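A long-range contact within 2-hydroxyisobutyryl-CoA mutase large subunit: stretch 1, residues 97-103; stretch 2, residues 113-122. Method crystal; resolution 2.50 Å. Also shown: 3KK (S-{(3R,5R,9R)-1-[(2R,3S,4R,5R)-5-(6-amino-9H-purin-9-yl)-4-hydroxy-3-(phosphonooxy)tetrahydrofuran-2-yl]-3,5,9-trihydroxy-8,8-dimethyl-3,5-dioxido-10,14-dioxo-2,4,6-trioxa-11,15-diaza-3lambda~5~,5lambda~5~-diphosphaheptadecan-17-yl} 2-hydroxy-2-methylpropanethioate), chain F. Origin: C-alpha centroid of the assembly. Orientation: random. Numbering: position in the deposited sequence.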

ATOM      1  N   THR A  97     -11.718 -14.070   3.092  1.00 22.70           N
ATOM      2  CA  THR A  97     -11.273 -14.587   4.371  1.00 22.12           C
ATOM      3  C   THR A  97      -9.865 -14.025   4.628  1.00 25.54           C
ATOM      4  O   THR A  97      -8.996 -14.056   3.747  1.00 25.37           O
ATOM      5  CB  THR A  97     -11.291 -16.126   4.389  1.00 26.69           C
ATOM      6  OG1 THR A  97     -12.548 -16.615   3.915  1.00 35.61           O
ATOM      7  CG2 THR A  97     -11.097 -16.690   5.775  1.00 24.21           C
ATOM      8  N   MET A  98      -9.676 -13.443   5.810  1.00 21.27           N
ATOM      9  CA  MET A  98      -8.392 -12.940   6.252  1.00 19.15           C
ATOM     10  C   MET A  98      -7.871 -14.139   7.036  1.00 22.35           C
ATOM     11  O   MET A  98      -8.316 -14.432   8.163  1.00 21.27           O
ATOM     12  CB  MET A  98      -8.570 -11.679   7.100  1.00 20.49           C
ATOM     13  CG  MET A  98      -9.361 -10.624   6.351  1.00 23.26           C
ATOM     14  SD  MET A  98      -9.375  -9.030   7.146  1.00 25.77           S
ATOM     15  CE  MET A  98     -10.436  -8.134   6.016  1.00 21.92           C
ATOM     16  N   ARG A  99      -7.074 -14.942   6.316  1.00 20.27           N
ATOM     17  CA  ARG A  99      -6.575 -16.237   6.758  1.00 20.66           C
ATOM     18  C   ARG A  99      -5.028 -16.282   6.738  1.00 24.40           C
ATOM     19  O   ARG A  99      -4.398 -16.552   5.701  1.00 21.94           O
ATOM     20  CB  ARG A  99      -7.190 -17.308   5.861  1.00 19.36           C
ATOM     21  CG  ARG A  99      -6.898 -18.723   6.300  1.00 26.76           C
ATOM     22  CD  ARG A  99      -7.216 -19.734   5.224  1.00 20.84           C
ATOM     23  NE  ARG A  99      -8.587 -19.626   4.721  1.00 23.72           N
ATOM     24  CZ  ARG A  99      -9.655 -20.118   5.335  1.00 32.02           C
ATOM     25  NH1 ARG A  99      -9.533 -20.745   6.497  1.00 27.37           N
ATOM     26  NH2 ARG A  99     -10.854 -19.976   4.799  1.00 20.76           N
ATOM     27  N   GLN A 100      -4.438 -16.009   7.925  1.00 22.77           N
ATOM     28  CA  GLN A 100      -3.006 -15.961   8.177  1.00 21.50           C
ATOM     29  C   GLN A 100      -2.423 -17.312   8.583  1.00 25.83           C
ATOM     30  O   GLN A 100      -2.977 -17.993   9.461  1.00 27.36           O
ATOM     31  CB  GLN A 100      -2.695 -14.913   9.261  1.00 21.67           C
ATOM     32  CG  GLN A 100      -3.048 -13.490   8.881  1.00 14.41           C
ATOM     33  CD  GLN A 100      -2.310 -12.985   7.677  1.00 21.18           C
ATOM     34  OE1 GLN A 100      -2.902 -12.736   6.629  1.00 17.61           O
ATOM     35  NE2 GLN A 100      -1.010 -12.792   7.807  1.00 19.24           N
ATOM     36  N   ILE A 101      -1.270 -17.672   7.983  1.00 22.89           N
ATOM     37  CA  ILE A 101      -0.554 -18.920   8.296  1.00 22.28           C
ATOM     38  C   ILE A 101      -0.034 -18.847   9.737  1.00 24.88           C
ATOM     39  O   ILE A 101       0.472 -17.809  10.173  1.00 24.83           O
ATOM     40  CB  ILE A 101       0.639 -19.194   7.324  1.00 23.06           C
ATOM     41  CG1 ILE A 101       0.250 -19.348   5.860  1.00 22.25           C
ATOM     42  CG2 ILE A 101       1.468 -20.327   7.804  1.00 20.76           C
ATOM     43  CD1 ILE A 101       1.319 -18.730   4.935  1.00 18.24           C
ATOM     44  N   ALA A 102      -0.149 -19.963  10.451  1.00 23.08           N
ATOM     45  CA  ALA A 102       0.337 -20.166  11.814  1.00 22.83           C
ATOM     46  C   ALA A 102       0.903 -21.598  11.869  1.00 24.39           C
ATOM     47  O   ALA A 102       0.270 -22.536  11.363  1.00 22.16           O
ATOM     48  CB  ALA A 102      -0.802 -20.003  12.822  1.00 23.39           C
ATOM     49  N   GLY A 103       2.091 -21.743  12.455  1.00 21.66           N
ATOM     50  CA  GLY A 103       2.701 -23.052  12.587  1.00 21.32           C
ATOM     51  C   GLY A 103       4.077 -23.006  13.192  1.00 24.66           C
ATOM     52  O   GLY A 103       4.979 -22.386  12.637  1.00 25.49           O
ATOM     53  N   ARG A 113      -1.272 -19.189  18.928  1.00 24.15           N
ATOM     54  CA  ARG A 113      -1.190 -18.267  17.778  1.00 22.76           C
ATOM     55  C   ARG A 113      -2.537 -18.157  17.029  1.00 26.14           C
ATOM     56  O   ARG A 113      -2.897 -17.049  16.652  1.00 26.37           O
ATOM     57  CB  ARG A 113      -0.054 -18.657  16.809  1.00 21.52           C
ATOM     58  CG  ARG A 113       0.210 -17.652  15.671  1.00 26.57           C
ATOM     59  CD  ARG A 113       0.617 -16.252  16.133  1.00 21.83           C
ATOM     60  NE  ARG A 113       1.981 -16.266  16.639  1.00 22.53           N
ATOM     61  CZ  ARG A 113       3.043 -15.974  15.904  1.00 31.32           C
ATOM     62  NH1 ARG A 113       4.252 -16.058  16.421  1.00 20.26           N
ATOM     63  NH2 ARG A 113       2.908 -15.679  14.617  1.00 17.41           N
ATOM     64  N   PHE A 114      -3.296 -19.285  16.840  1.00 23.32           N
ATOM     65  CA  PHE A 114      -4.641 -19.248  16.225  1.00 22.68           C
ATOM     66  C   PHE A 114      -5.507 -18.247  16.972  1.00 26.29           C
ATOM     67  O   PHE A 114      -6.108 -17.365  16.361  1.00 25.26           O
ATOM     68  CB  PHE A 114      -5.345 -20.623  16.249  1.00 23.16           C
ATOM     69  CG  PHE A 114      -4.829 -21.657  15.282  1.00 23.09           C
ATOM     70  CD1 PHE A 114      -4.014 -21.293  14.206  1.00 24.03           C
ATOM     71  CD2 PHE A 114      -5.134 -23.006  15.453  1.00 24.30           C
ATOM     72  CE1 PHE A 114      -3.534 -22.261  13.314  1.00 24.07           C
ATOM     73  CE2 PHE A 114      -4.693 -23.960  14.532  1.00 25.35           C
ATOM     74  CZ  PHE A 114      -3.879 -23.584  13.480  1.00 23.10           C
ATOM     75  N   LYS A 115      -5.537 -18.387  18.304  1.00 26.30           N
ATOM     76  CA  LYS A 115      -6.317 -17.558  19.236  1.00 26.79           C
ATOM     77  C   LYS A 115      -5.912 -16.098  19.174  1.00 30.45           C
ATOM     78  O   LYS A 115      -6.796 -15.242  19.087  1.00 33.33           O
ATOM     79  CB  LYS A 115      -6.298 -18.150  20.649  1.00 27.97           C
ATOM     80  CG  LYS A 115      -6.985 -19.513  20.672  1.00 33.31           C
ATOM     81  CD  LYS A 115      -6.809 -20.273  21.962  1.00 35.08           C
ATOM     82  CE  LYS A 115      -7.761 -21.442  22.034  1.00 30.27           C
ATOM     83  NZ  LYS A 115      -7.322 -22.435  23.058  1.00 31.74           N
ATOM     84  N   TYR A 116      -4.592 -15.812  19.112  1.00 25.69           N
ATOM     85  CA  TYR A 116      -4.067 -14.459  18.952  1.00 24.03           C
ATOM     86  C   TYR A 116      -4.565 -13.842  17.631  1.00 28.91           C
ATOM     87  O   TYR A 116      -5.055 -12.700  17.613  1.00 30.06           O
ATOM     88  CB  TYR A 116      -2.529 -14.463  18.961  1.00 22.95           C
ATOM     89  CG  TYR A 116      -1.955 -13.116  18.612  1.00 23.61           C
ATOM     90  CD1 TYR A 116      -1.883 -12.098  19.563  1.00 24.73           C
ATOM     91  CD2 TYR A 116      -1.556 -12.823  17.305  1.00 23.40           C
ATOM     92  CE1 TYR A 116      -1.392 -10.832  19.233  1.00 24.08           C
ATOM     93  CE2 TYR A 116      -1.090 -11.553  16.959  1.00 23.13           C
ATOM     94  CZ  TYR A 116      -0.989 -10.570  17.933  1.00 28.28           C
ATOM     95  OH  TYR A 116      -0.492  -9.334  17.620  1.00 33.04           O
ATOM     96  N   LEU A 117      -4.382 -14.593  16.519  1.00 25.46           N
ATOM     97  CA  LEU A 117      -4.764 -14.209  15.157  1.00 23.84           C
ATOM     98  C   LEU A 117      -6.257 -13.953  15.060  1.00 27.16           C
ATOM     99  O   LEU A 117      -6.655 -12.962  14.445  1.00 28.08           O
ATOM    100  CB  LEU A 117      -4.304 -15.284  14.134  1.00 23.15           C
ATOM    101  CG  LEU A 117      -2.789 -15.449  13.942  1.00 24.81           C
ATOM    102  CD1 LEU A 117      -2.484 -16.647  13.105  1.00 24.56           C
ATOM    103  CD2 LEU A 117      -2.155 -14.183  13.352  1.00 23.55           C
ATOM    104  N   ILE A 118      -7.085 -14.817  15.694  1.00 23.17           N
ATOM    105  CA  ILE A 118      -8.543 -14.627  15.774  1.00 22.03           C
ATOM    106  C   ILE A 118      -8.882 -13.335  16.545  1.00 22.61           C
ATOM    107  O   ILE A 118      -9.678 -12.533  16.070  1.00 23.74           O
ATOM    108  CB  ILE A 118      -9.270 -15.908  16.304  1.00 23.90           C
ATOM    109  CG1 ILE A 118      -9.149 -17.035  15.227  1.00 23.39           C
ATOM    110  CG2 ILE A 118     -10.749 -15.621  16.676  1.00 23.74           C
ATOM    111  CD1 ILE A 118      -9.450 -18.456  15.660  1.00 27.05           C
ATOM    112  N   ALA A 119      -8.250 -13.106  17.682  1.00 19.63           N
ATOM    113  CA  ALA A 119      -8.452 -11.889  18.484  1.00 19.58           C
ATOM    114  C   ALA A 119      -8.071 -10.626  17.681  1.00 22.92           C
ATOM    115  O   ALA A 119      -8.660  -9.580  17.911  1.00 23.92           O
ATOM    116  CB  ALA A 119      -7.621 -11.966  19.759  1.00 19.52           C
ATOM    117  N   GLN A 120      -7.072 -10.729  16.765  1.00 20.40           N
ATOM    118  CA  GLN A 120      -6.627  -9.640  15.889  1.00 19.69           C
ATOM    119  C   GLN A 120      -7.490  -9.434  14.634  1.00 23.61           C
ATOM    120  O   GLN A 120      -7.277  -8.465  13.905  1.00 24.77           O
ATOM    121  CB  GLN A 120      -5.138  -9.749  15.533  1.00 19.57           C
ATOM    122  CG  GLN A 120      -4.169  -9.634  16.719  1.00 17.40           C
ATOM    123  CD  GLN A 120      -4.511  -8.627  17.799  1.00 25.16           C
ATOM    124  OE1 GLN A 120      -4.928  -7.500  17.568  1.00 24.70           O
ATOM    125  NE2 GLN A 120      -4.327  -9.020  19.008  1.00 25.76           N
ATOM    126  N   GLY A 121      -8.461 -10.313  14.400  1.00 20.84           N
ATOM    127  CA  GLY A 121      -9.418 -10.152  13.312  1.00 20.56           C
ATOM    128  C   GLY A 121      -9.348 -11.145  12.172  1.00 23.27           C
ATOM    129  O   GLY A 121     -10.003 -10.924  11.148  1.00 23.64           O
ATOM    130  N   GLN A 122      -8.557 -12.228  12.314  1.00 19.85           N
ATOM    131  CA  GLN A 122      -8.534 -13.239  11.273  1.00 20.22           C
ATOM    132  C   GLN A 122      -9.894 -14.004  11.343  1.00 26.96           C
ATOM    133  O   GLN A 122     -10.429 -14.232  12.436  1.00 27.23           O
ATOM    134  CB  GLN A 122      -7.328 -14.170  11.411  1.00 20.85           C
ATOM    135  CG  GLN A 122      -7.648 -15.615  11.861  1.00 23.97           C
ATOM    136  CD  GLN A 122      -6.463 -16.507  11.680  1.00 30.23           C
ATOM    137  OE1 GLN A 122      -5.637 -16.331  10.743  1.00 23.81           O
ATOM    138  NE2 GLN A 122      -6.362 -17.492  12.559  1.00 20.77           N
TER
HETATM  139  C4  3KK F 802       4.065 -23.258   2.204  0.50  6.91           C
HETATM  140  C3  3KK F 802       3.170 -22.023   2.238  0.50 12.48           C
HETATM  141  C2  3KK F 802       3.763 -20.916   1.369  0.50 14.70           C
HETATM  142  O3  3KK F 802       3.115 -21.577   3.583  0.50 11.40           O
HETATM  143  C1  3KK F 802       1.741 -22.322   1.765  0.50 19.36           C
HETATM  144  O1  3KK F 802       1.503 -23.049   0.798  0.50 19.20           O
HETATM  145  S1P 3KK F 802       0.508 -21.521   2.736  0.50 26.37           S
HETATM  146  C2P 3KK F 802      -1.045 -22.086   1.986  0.50 22.78           C
HETATM  147  C3P 3KK F 802      -2.211 -21.724   2.870  0.50 22.35           C
HETATM  148  N4P 3KK F 802      -3.434 -22.111   2.181  0.50 20.57           N
HETATM  149  C5P 3KK F 802      -4.613 -21.540   2.447  0.50 21.79           C
HETATM  150  O5P 3KK F 802      -4.788 -20.659   3.294  0.50 21.65           O
HETATM  151  C6P 3KK F 802      -5.753 -22.094   1.585  0.50 24.04           C
HETATM  152  C7P 3KK F 802      -7.108 -21.534   1.989  0.50 26.92           C
HETATM  153  N8P 3KK F 802      -8.149 -22.017   1.073  0.50 28.88           N
HETATM  154  C9P 3KK F 802      -9.450 -21.819   1.335  0.50 28.49           C
HETATM  155  O9P 3KK F 802      -9.842 -21.255   2.358  0.50 29.02           O
HETATM  156  CAP 3KK F 802     -10.455 -22.449   0.327  0.50 27.59           C
HETATM  157  OAP 3KK F 802      -9.995 -23.724  -0.171  0.50 27.43           O
HETATM  158  CBP 3KK F 802     -11.031 -21.495  -0.773  0.50 27.99           C
HETATM  159  CDP 3KK F 802     -12.169 -22.196  -1.529  0.50 26.17           C
HETATM  160  CEP 3KK F 802      -9.960 -21.102  -1.797  0.50 28.00           C
HETATM  161  CCP 3KK F 802     -11.637 -20.220  -0.148  0.50 29.25           C
HETATM  162  O6A 3KK F 802     -12.568 -20.610   0.877  0.50 28.82           O
HETATM  163  P2A 3KK F 802     -13.107 -19.657   2.020  0.50 29.74           P
HETATM  164  O4A 3KK F 802     -11.998 -18.863   2.570  0.50 28.43           O
HETATM  165  O5A 3KK F 802     -13.913 -20.492   2.944  0.50 33.02           O
HETATM  166  O3A 3KK F 802     -14.045 -18.657   1.151  0.50 33.55           O
HETATM  167  P1A 3KK F 802     -15.439 -19.024   0.364  0.50 33.76           P
HETATM  168  O1A 3KK F 802     -15.600 -20.485   0.135  0.50 34.58           O
HETATM  169  O2A 3KK F 802     -15.530 -18.121  -0.796  0.50 32.48           O
HETATM  170  O5B 3KK F 802     -16.460 -18.480   1.510  0.50 33.39           O
HETATM  171  C5B 3KK F 802     -16.994 -19.309   2.567  0.50 34.44           C
HETATM  172  C4B 3KK F 802     -18.527 -19.391   2.451  0.50 36.96           C
HETATM  173  O4B 3KK F 802     -19.129 -18.076   2.246  0.50 38.51           O
HETATM  174  C3B 3KK F 802     -18.944 -20.252   1.263  0.50 38.73           C
HETATM  175  O3B 3KK F 802     -20.126 -20.998   1.643  0.50 44.84           O
HETATM  176  P3B 3KK F 802     -20.134 -22.598   1.860  0.50 43.89           P
HETATM  177  O8A 3KK F 802     -19.721 -23.103   0.532  0.50 39.49           O
HETATM  178  O7A 3KK F 802     -19.169 -22.789   2.963  0.50 45.33           O
HETATM  179  O9A 3KK F 802     -21.549 -22.846   2.227  0.50 47.76           O
HETATM  180  C2B 3KK F 802     -19.271 -19.232   0.186  0.50 35.54           C
HETATM  181  O2B 3KK F 802     -20.210 -19.741  -0.768  0.50 35.58           O
HETATM  182  C1B 3KK F 802     -19.852 -18.091   0.996  0.50 38.06           C
HETATM  183  N9A 3KK F 802     -19.677 -16.768   0.325  0.50 42.50           N
HETATM  184  C8A 3KK F 802     -18.551 -16.118   0.038  0.50 42.80           C
HETATM  185  N7A 3KK F 802     -18.872 -14.978  -0.567  0.50 44.40           N
HETATM  186  C5A 3KK F 802     -20.205 -14.900  -0.637  0.50 46.16           C
HETATM  187  C4A 3KK F 802     -20.705 -16.018  -0.072  0.50 45.41           C
HETATM  188  N3A 3KK F 802     -22.044 -16.232   0.009  0.50 44.89           N
HETATM  189  C2A 3KK F 802     -22.952 -15.270  -0.488  0.50 45.91           C
HETATM  190  N1A 3KK F 802     -22.379 -14.105  -1.070  0.50 46.88           N
HETATM  191  C6A 3KK F 802     -21.039 -13.964  -1.141  0.50 45.41           C
HETATM  192  N6A 3KK F 802     -20.489 -12.879  -1.689  0.50 43.70           N
HETATM  193  O   HOH W   1      -4.168 -19.409  11.290  1.00 22.97           O
HETATM  194  O   HOH W   2       1.493 -16.762  12.594  1.00 14.58           O

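Stretch 1 runs extended, its phi/psi values staying in the beta region from Thr-97 to Ala-102, whereas stretch 2 is already helical at Arg-113, part of a helix that begins earlier in the chain, with i to i+4 bonds such as Leu-117 N to Arg-113 O at 2.9 Å. The helix closes in a Schellman motif: Gly-121 has a positive phi (112°), and Gln-122 N reaches back to Leu-117 O at 2.9 Å. At these angles a CB would jam against the preceding carbonyl oxygen, so glycine suits the turn. The two stretches run in opposite directions, since Met-98 lies nearest Gln-122 (CA to CA 5.0 Å) and Ala-102 nearest Arg-113 (CA to CA 6.4 Å).

At the Gln-122 end the contact is polar. The amide Gln-100 N donates to Gln-122 OE1 at 3.1 Å with an N-H...O angle of 148°, so a side-chain amide satisfies a backbone NH of the extended segment. Gln-100 O and Gln-122 OE1, 3.4 Å apart, are both acceptors and cannot bond directly. Water 1 links the two glutamines instead, donating to Gln-100 O (2.6 Å) and accepting from Gln-122 NE2 (3.2 Å).

Toward the start of stretch 2 the contact turns apolar. The CB of Ala-102 points toward the helix and meets Phe-114 CE1 at 3.6 Å, Leu-117 CD1 at 3.8 Å and the aliphatic Arg-113 CG at 3.8 Å; it approaches the phenyl ring obliquely. Leu-117 follows Arg-113 by four and Phe-114 by three, steps that bring it round near both, so the three side chains can surround the Ala-102 methyl. A second water accepts a weak bond from Arg-113 NH2 (2.7 Å) and donates to Ile-101 O (2.8 Å).

Arg-99 points its CB away from the helix, and its NH2 donates to 3KK O4A at 2.7 Å (151°).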